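Long-range contacts in uncharacterized protein (Bacteroides ovatus, PDB 4FS7), which is of unknown function but, as an extracellular BspA-type leucine-rich repeat protein, probably serves in binding other proteins: residues 145-153 and 167-175; 344-352 and 362-372. One frame throughout, in Å; residues are numbered along the deposited sequence.

Interaction 1: 145-153 and 167-175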
# COMPACT_ATOMS: atom_id res chain seq x y z
N THR A 145 -3.53 -1.23 -19.02
CA THR A 145 -2.16 -1.42 -19.47
C THR A 145 -1.44 -0.09 -19.57
O THR A 145 -1.92 0.86 -20.22
CB THR A 145 -2.15 -2.19 -20.80
OG1 THR A 145 -2.74 -3.48 -20.58
CG2 THR A 145 -0.73 -2.36 -21.35
N ILE A 146 -0.32 0.01 -18.87
CA ILE A 146 0.49 1.24 -18.84
C ILE A 146 1.57 1.12 -19.91
O ILE A 146 2.34 0.19 -19.88
CB ILE A 146 1.24 1.46 -17.49
CG1 ILE A 146 0.31 1.36 -16.28
CG2 ILE A 146 1.99 2.82 -17.49
CD1 ILE A 146 -0.92 2.27 -16.31
N PRO A 147 1.60 2.06 -20.88
CA PRO A 147 2.59 2.01 -21.95
C PRO A 147 4.04 1.96 -21.43
O PRO A 147 4.36 2.53 -20.37
CB PRO A 147 2.29 3.30 -22.73
CG PRO A 147 0.88 3.55 -22.55
CD PRO A 147 0.63 3.14 -21.12
N GLU A 148 4.90 1.29 -22.19
CA GLU A 148 6.28 1.01 -21.78
C GLU A 148 7.09 2.25 -21.48
O GLU A 148 8.02 2.22 -20.71
CB GLU A 148 7.00 0.14 -22.84
CG GLU A 148 7.43 0.84 -24.14
CD GLU A 148 8.04 -0.11 -25.17
OE1 GLU A 148 9.07 -0.79 -24.88
OE2 GLU A 148 7.46 -0.17 -26.28
N GLY A 149 6.76 3.35 -22.15
CA GLY A 149 7.47 4.58 -21.98
C GLY A 149 7.07 5.47 -20.84
O GLY A 149 7.65 6.54 -20.70
N VAL A 150 6.06 5.07 -20.07
CA VAL A 150 5.68 5.84 -18.91
C VAL A 150 6.78 5.74 -17.87
O VAL A 150 7.10 4.61 -17.44
CB VAL A 150 4.32 5.41 -18.37
CG1 VAL A 150 4.08 6.03 -16.98
CG2 VAL A 150 3.24 5.77 -19.36
N THR A 151 7.37 6.86 -17.47
CA THR A 151 8.49 6.89 -16.55
C THR A 151 8.12 7.29 -15.13
O THR A 151 8.92 7.10 -14.21
CB THR A 151 9.60 7.82 -17.05
OG1 THR A 151 9.09 9.15 -17.16
CG2 THR A 151 10.16 7.35 -18.41
N VAL A 152 6.93 7.85 -14.94
CA VAL A 152 6.44 8.28 -13.63
C VAL A 152 4.97 7.97 -13.50
O VAL A 152 4.20 8.31 -14.41
CB VAL A 152 6.51 9.78 -13.37
CG1 VAL A 152 6.33 9.98 -11.86
CG2 VAL A 152 7.79 10.40 -13.86
N ILE A 153 4.57 7.38 -12.37
CA ILE A 153 3.20 7.24 -12.00
C ILE A 153 3.07 7.77 -10.60
O ILE A 153 3.72 7.27 -9.67
CB ILE A 153 2.68 5.78 -12.09
CG1 ILE A 153 2.88 5.19 -13.48
CG2 ILE A 153 1.20 5.73 -11.71
CD1 ILE A 153 2.57 3.69 -13.55
N VAL A 167 -3.41 -5.15 -13.88
CA VAL A 167 -2.61 -3.98 -14.25
C VAL A 167 -1.26 -4.40 -14.78
O VAL A 167 -0.62 -5.25 -14.18
CB VAL A 167 -2.49 -2.97 -13.08
CG1 VAL A 167 -1.98 -3.61 -11.81
CG2 VAL A 167 -1.65 -1.77 -13.47
N SER A 168 -0.86 -3.85 -15.92
CA SER A 168 0.46 -4.04 -16.49
C SER A 168 1.27 -2.77 -16.34
O SER A 168 1.02 -1.79 -17.05
CB SER A 168 0.33 -4.44 -17.96
OG SER A 168 1.64 -4.58 -18.51
N LEU A 169 2.21 -2.75 -15.41
CA LEU A 169 3.11 -1.64 -15.14
C LEU A 169 4.25 -1.64 -16.15
O LEU A 169 4.58 -2.68 -16.70
CB LEU A 169 3.68 -1.73 -13.73
CG LEU A 169 2.71 -1.47 -12.59
CD1 LEU A 169 3.27 -1.95 -11.27
CD2 LEU A 169 2.37 0.04 -12.53
N PRO A 170 4.87 -0.48 -16.41
CA PRO A 170 6.03 -0.47 -17.30
C PRO A 170 7.14 -1.31 -16.69
O PRO A 170 7.50 -1.14 -15.51
CB PRO A 170 6.42 1.02 -17.36
CG PRO A 170 5.19 1.75 -16.93
CD PRO A 170 4.56 0.87 -15.91
N ASP A 171 7.71 -2.19 -17.50
CA ASP A 171 8.73 -3.07 -16.99
C ASP A 171 10.01 -2.40 -16.55
O ASP A 171 10.76 -2.98 -15.76
CB ASP A 171 9.02 -4.16 -18.00
CG ASP A 171 9.71 -5.36 -17.39
OD1 ASP A 171 9.27 -5.91 -16.32
OD2 ASP A 171 10.73 -5.73 -17.98
N SER A 172 10.27 -1.18 -17.00
CA SER A 172 11.44 -0.45 -16.59
C SER A 172 11.31 0.28 -15.28
O SER A 172 12.29 0.86 -14.78
CB SER A 172 11.81 0.61 -17.67
OG SER A 172 10.76 1.58 -17.79
N MSE A 173 10.10 0.32 -14.72
CA MSE A 173 9.85 1.13 -13.53
C MSE A 173 10.61 0.55 -12.31
O MSE A 173 10.61 -0.66 -12.10
CB MSE A 173 8.34 1.19 -13.26
CG MSE A 173 7.98 2.13 -12.11
SE MSE A 173 6.18 2.77 -12.23
CE MSE A 173 6.40 3.92 -13.80
N GLU A 174 11.21 1.44 -11.52
CA GLU A 174 12.00 0.99 -10.38
C GLU A 174 11.42 1.35 -9.02
O GLU A 174 11.85 0.78 -8.03
CB GLU A 174 13.42 1.44 -10.51
CG GLU A 174 14.13 0.76 -11.71
CD GLU A 174 15.62 0.96 -11.83
OE1 GLU A 174 16.23 1.68 -11.03
OE2 GLU A 174 16.19 0.39 -12.82
N THR A 175 10.49 2.29 -8.97
CA THR A 175 9.87 2.72 -7.72
C THR A 175 8.35 2.81 -7.90
O THR A 175 7.87 3.40 -8.87
CB THR A 175 10.37 4.12 -7.30
OG1 THR A 175 11.79 4.12 -7.20
CG2 THR A 175 9.73 4.58 -6.01
O HOH W 1 2.83 -2.42 -19.81
O HOH W 2 9.14 -0.08 -19.58
O HOH W 3 10.52 3.30 -20.21
O HOH W 4 9.14 3.25 -16.16
O HOH W 5 4.70 4.68 -9.10

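Interaction 2: 344-352 and 362-372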
# COMPACT_ATOMS: atom_id res chain seq x y z
N SER A 344 -1.97 -18.42 27.29
CA SER A 344 -1.64 -19.84 27.15
C SER A 344 -0.19 -20.18 27.40
O SER A 344 0.17 -21.35 27.41
CB SER A 344 -2.04 -20.34 25.72
OG SER A 344 -3.42 -20.18 25.46
N LEU A 345 0.68 -19.20 27.62
CA LEU A 345 2.11 -19.41 27.66
C LEU A 345 2.45 -20.23 28.91
O LEU A 345 2.18 -19.81 30.02
CB LEU A 345 2.87 -18.09 27.67
CG LEU A 345 4.38 -18.17 27.64
CD1 LEU A 345 4.87 -18.86 26.38
CD2 LEU A 345 4.96 -16.79 27.82
N SER A 346 3.11 -21.37 28.70
CA SER A 346 3.44 -22.31 29.77
C SER A 346 4.92 -22.64 29.81
O SER A 346 5.45 -22.91 30.88
CB SER A 346 2.66 -23.61 29.57
OG SER A 346 3.03 -24.58 30.54
N ASN A 347 5.57 -22.68 28.67
CA ASN A 347 6.95 -23.13 28.51
C ASN A 347 7.81 -22.05 27.90
O ASN A 347 7.66 -21.77 26.72
CB ASN A 347 7.01 -24.37 27.63
CG ASN A 347 6.02 -25.40 28.05
OD1 ASN A 347 6.09 -25.88 29.20
ND2 ASN A 347 5.10 -25.77 27.16
N ILE A 348 8.69 -21.47 28.70
CA ILE A 348 9.64 -20.48 28.24
C ILE A 348 10.89 -20.63 29.08
O ILE A 348 10.81 -20.78 30.30
CB ILE A 348 9.05 -19.05 28.23
CG1 ILE A 348 10.07 -18.08 27.63
CG2 ILE A 348 8.59 -18.64 29.65
CD1 ILE A 348 9.46 -16.68 27.34
N ASN A 349 12.03 -20.60 28.40
CA ASN A 349 13.33 -20.62 29.04
C ASN A 349 13.97 -19.25 29.10
O ASN A 349 13.66 -18.37 28.28
CB ASN A 349 14.28 -21.54 28.26
CG ASN A 349 14.49 -21.08 26.84
OD1 ASN A 349 13.54 -20.87 26.09
ND2 ASN A 349 15.73 -20.86 26.48
N PHE A 350 14.88 -19.09 30.05
CA PHE A 350 15.57 -17.84 30.28
C PHE A 350 17.06 -18.08 30.19
O PHE A 350 17.71 -18.47 31.18
CB PHE A 350 15.14 -17.29 31.63
CG PHE A 350 13.70 -16.92 31.62
CD1 PHE A 350 13.29 -15.70 31.10
CD2 PHE A 350 12.73 -17.79 32.04
CE1 PHE A 350 11.95 -15.40 31.05
CE2 PHE A 350 11.35 -17.47 31.99
CZ PHE A 350 10.98 -16.24 31.48
N PRO A 351 17.63 -17.83 29.02
CA PRO A 351 19.04 -18.11 28.88
C PRO A 351 19.93 -17.25 29.77
O PRO A 351 19.56 -16.15 30.10
CB PRO A 351 19.29 -17.84 27.40
CG PRO A 351 17.98 -18.10 26.75
CD PRO A 351 16.97 -17.63 27.73
N LEU A 352 21.10 -17.76 30.15
CA LEU A 352 21.98 -17.03 31.06
C LEU A 352 22.60 -15.78 30.45
O LEU A 352 23.13 -14.96 31.18
CB LEU A 352 23.07 -17.97 31.60
N PHE A 362 5.54 -10.38 31.69
CA PHE A 362 4.72 -11.57 31.78
C PHE A 362 3.43 -11.34 32.54
O PHE A 362 2.81 -12.26 33.02
CB PHE A 362 5.56 -12.74 32.38
CG PHE A 362 6.70 -13.11 31.52
CD1 PHE A 362 6.50 -13.90 30.41
CD2 PHE A 362 7.96 -12.58 31.74
CE1 PHE A 362 7.55 -14.19 29.58
CE2 PHE A 362 9.01 -12.87 30.88
CZ PHE A 362 8.80 -13.69 29.80
N GLN A 363 3.01 -10.08 32.62
CA GLN A 363 1.72 -9.77 33.20
C GLN A 363 0.62 -10.46 32.40
O GLN A 363 0.67 -10.50 31.17
CB GLN A 363 1.52 -8.27 33.19
CG GLN A 363 0.20 -7.82 33.77
CD GLN A 363 0.12 -6.33 33.79
OE1 GLN A 363 0.27 -5.67 32.77
NE2 GLN A 363 -0.09 -5.77 34.97
N GLY A 364 -0.35 -11.06 33.09
CA GLY A 364 -1.41 -11.78 32.47
C GLY A 364 -1.07 -13.18 31.98
O GLY A 364 -1.95 -13.83 31.43
N CYS A 365 0.16 -13.62 32.21
CA CYS A 365 0.58 -14.98 31.82
C CYS A 365 0.19 -15.96 32.91
O CYS A 365 1.01 -16.45 33.67
CB CYS A 365 2.05 -15.05 31.48
SG CYS A 365 2.46 -14.10 29.98
N ILE A 366 -1.13 -16.18 32.97
CA ILE A 366 -1.74 -16.93 34.06
C ILE A 366 -1.40 -18.41 34.05
O ILE A 366 -1.53 -19.08 35.07
CB ILE A 366 -3.27 -16.68 34.09
CG1 ILE A 366 -3.98 -17.09 32.77
CG2 ILE A 366 -3.52 -15.19 34.44
CD1 ILE A 366 -5.56 -16.92 32.80
N ASN A 367 -0.99 -18.95 32.90
CA ASN A 367 -0.64 -20.36 32.77
C ASN A 367 0.83 -20.61 32.83
O ASN A 367 1.30 -21.74 32.67
CB ASN A 367 -1.27 -20.94 31.51
CG ASN A 367 -2.74 -21.21 31.74
OD1 ASN A 367 -3.09 -21.95 32.69
ND2 ASN A 367 -3.60 -20.66 30.92
N LEU A 368 1.59 -19.57 33.15
CA LEU A 368 3.00 -19.68 33.30
C LEU A 368 3.23 -20.05 34.77
O LEU A 368 3.24 -19.19 35.65
CB LEU A 368 3.72 -18.42 32.85
CG LEU A 368 5.25 -18.45 32.86
CD1 LEU A 368 5.82 -19.67 32.09
CD2 LEU A 368 5.78 -17.13 32.27
N LYS A 369 3.35 -21.34 35.04
CA LYS A 369 3.30 -21.87 36.42
C LYS A 369 4.67 -22.05 37.02
O LYS A 369 4.81 -21.93 38.25
CB LYS A 369 2.54 -23.20 36.46
CG LYS A 369 1.09 -23.10 36.05
CD LYS A 369 0.41 -24.44 35.90
CE LYS A 369 -1.03 -24.27 35.47
NZ LYS A 369 -1.66 -25.59 35.22
N LYS A 370 5.67 -22.36 36.20
CA LYS A 370 7.01 -22.66 36.70
C LYS A 370 8.05 -22.08 35.76
O LYS A 370 7.99 -22.30 34.55
CB LYS A 370 7.24 -24.18 36.83
CG LYS A 370 6.28 -24.87 37.77
N VAL A 371 8.97 -21.29 36.27
CA VAL A 371 10.12 -20.95 35.46
C VAL A 371 11.36 -21.12 36.30
O VAL A 371 11.29 -21.32 37.51
CB VAL A 371 10.02 -19.52 34.91
CG1 VAL A 371 8.79 -19.39 34.00
CG2 VAL A 371 9.98 -18.53 36.08
N GLU A 372 12.49 -21.12 35.61
CA GLU A 372 13.83 -21.22 36.18
C GLU A 372 14.59 -19.96 35.79
O GLU A 372 14.72 -19.69 34.61
CB GLU A 372 14.56 -22.45 35.63
CG GLU A 372 13.84 -23.79 35.91
CD GLU A 372 14.68 -25.00 35.54
OE1 GLU A 372 15.85 -24.80 35.13
OE2 GLU A 372 14.18 -26.15 35.68
O HOH W 6 8.15 -22.46 31.70
O HOH W 7 4.52 -23.34 33.47
O HOH W 8 0.28 -24.29 32.39
O HOH W 9 11.99 -21.60 32.67
O HOH W 10 14.89 -21.16 32.11
O HOH W 11 17.40 -19.36 33.70

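Interaction 1: 145-153 and 167-175
Thr145 and Ser168 form a parallel beta bridge, their side chains on the same face of the sheet, with Thr145 CG2 lying 4.1 Å from Ser168 CB. The bridge is completed one residue on, where Ile146 N donates to Ser168 O (2.9 Å, N-H...O 158°). Next to this bond, Ile146 O accepts from a water that also bonds Ser168 OG, a hydroxyl turned away from its own backbone N (chi1 178°). The Ile146 side chain points inward, and in the conformer described its CG2 branch lies over the Pro170 ring. A type I turn, Pro147 to Val150, then carries the chain over that same ring, and a second type I turn, Pro170 to Met173, repeats the bend in the next coil. Between the turns water does the joining: Glu148 O receives two waters, one held by Ser172 N and the other by Ser172 OG, and Val150 O reaches Ser172 OG through a third. Val150 CB rests 4.0 Å from Pro170 CG. Further in, Ile153 fills the gap between Leu169 and selenomethionine Met173: its CD1 meets Leu169 CD2 at 3.8 Å, and its CG1 meets Met173 CE at 3.8 Å. The bend at chi3 of Met173 (-69°) brings that methyl back to the isoleucine. These are two successive coils of the leucine-rich repeat solenoid; Ile131 of strand 130-131 packs on Ile146 and Ile153 from the preceding coil, while Ser168 continues the pairing of strands 143-145 and 166-168 through Ile144.

Interaction 2: 344-352 and 362-372
Phe350 and Phe362 reach toward each other from opposite directions, and Phe350 CZ comes to 3.8 Å from Phe362 CZ. The ring planes stand at 79° with centroids 5.7 Å apart, an oblique pair in which Phe362 CZ and CE2 lie near the plane of the Phe350 ring, at its edge. A neighbouring part of that edge takes Val371, whose CG1 comes to 3.8 Å from Phe350 CE2, so the ring's end is wedged between the phenylalanine and the valine. Ile348 is the bump in the middle. Its fully extended side chain (chi1 -175°, chi2 169°) drives CD1 against the edge of the Phe362 ring, 3.9 Å from CE1, while the shorter CG2 branch drops into the notch between Leu368, 3.8 Å from CD1, and Val371. Leu345 closes the other end of the hollow, where its CD2 faces both the Phe362 edge, at CE1, and Cys365 SG (4.3 Å). Along the outer side the two backbones are spaced apart by water: one water links Ser346 O to Lys369 N, another Ile348 O to Glu372 N, and two more reach Glu372 O, from Phe350 N and Phe350 O. Asn367 ND2 bonds back to Thr343 O. In these two successive coils of the leucine-rich repeat solenoid, Phe362 continues a row of aromatic rings, stacked on Phe384 and meeting Phe339, while strand 347-348 pairs with 324-325 and Val371 touches Phe390 of strand 389-393.

Both interactions join successive coils of one repeat solenoid, but on opposite sides of the chain's centre: their own centres are 52 Å apart, and they do not touch. Each is partly buried, with an apolar interior and a water-lined margin. Interaction 1 lies nearer the middle and keeps one direct backbone bond at a strand bridge, its interior made of aliphatic side chains, a proline and a selenomethionine at paired turns. Interaction 2 lies toward the C-terminal end, where water mediates between the facing backbones and two phenylalanines supply much of the bulk. It also buries somewhat more surface, 521 against 434 Å².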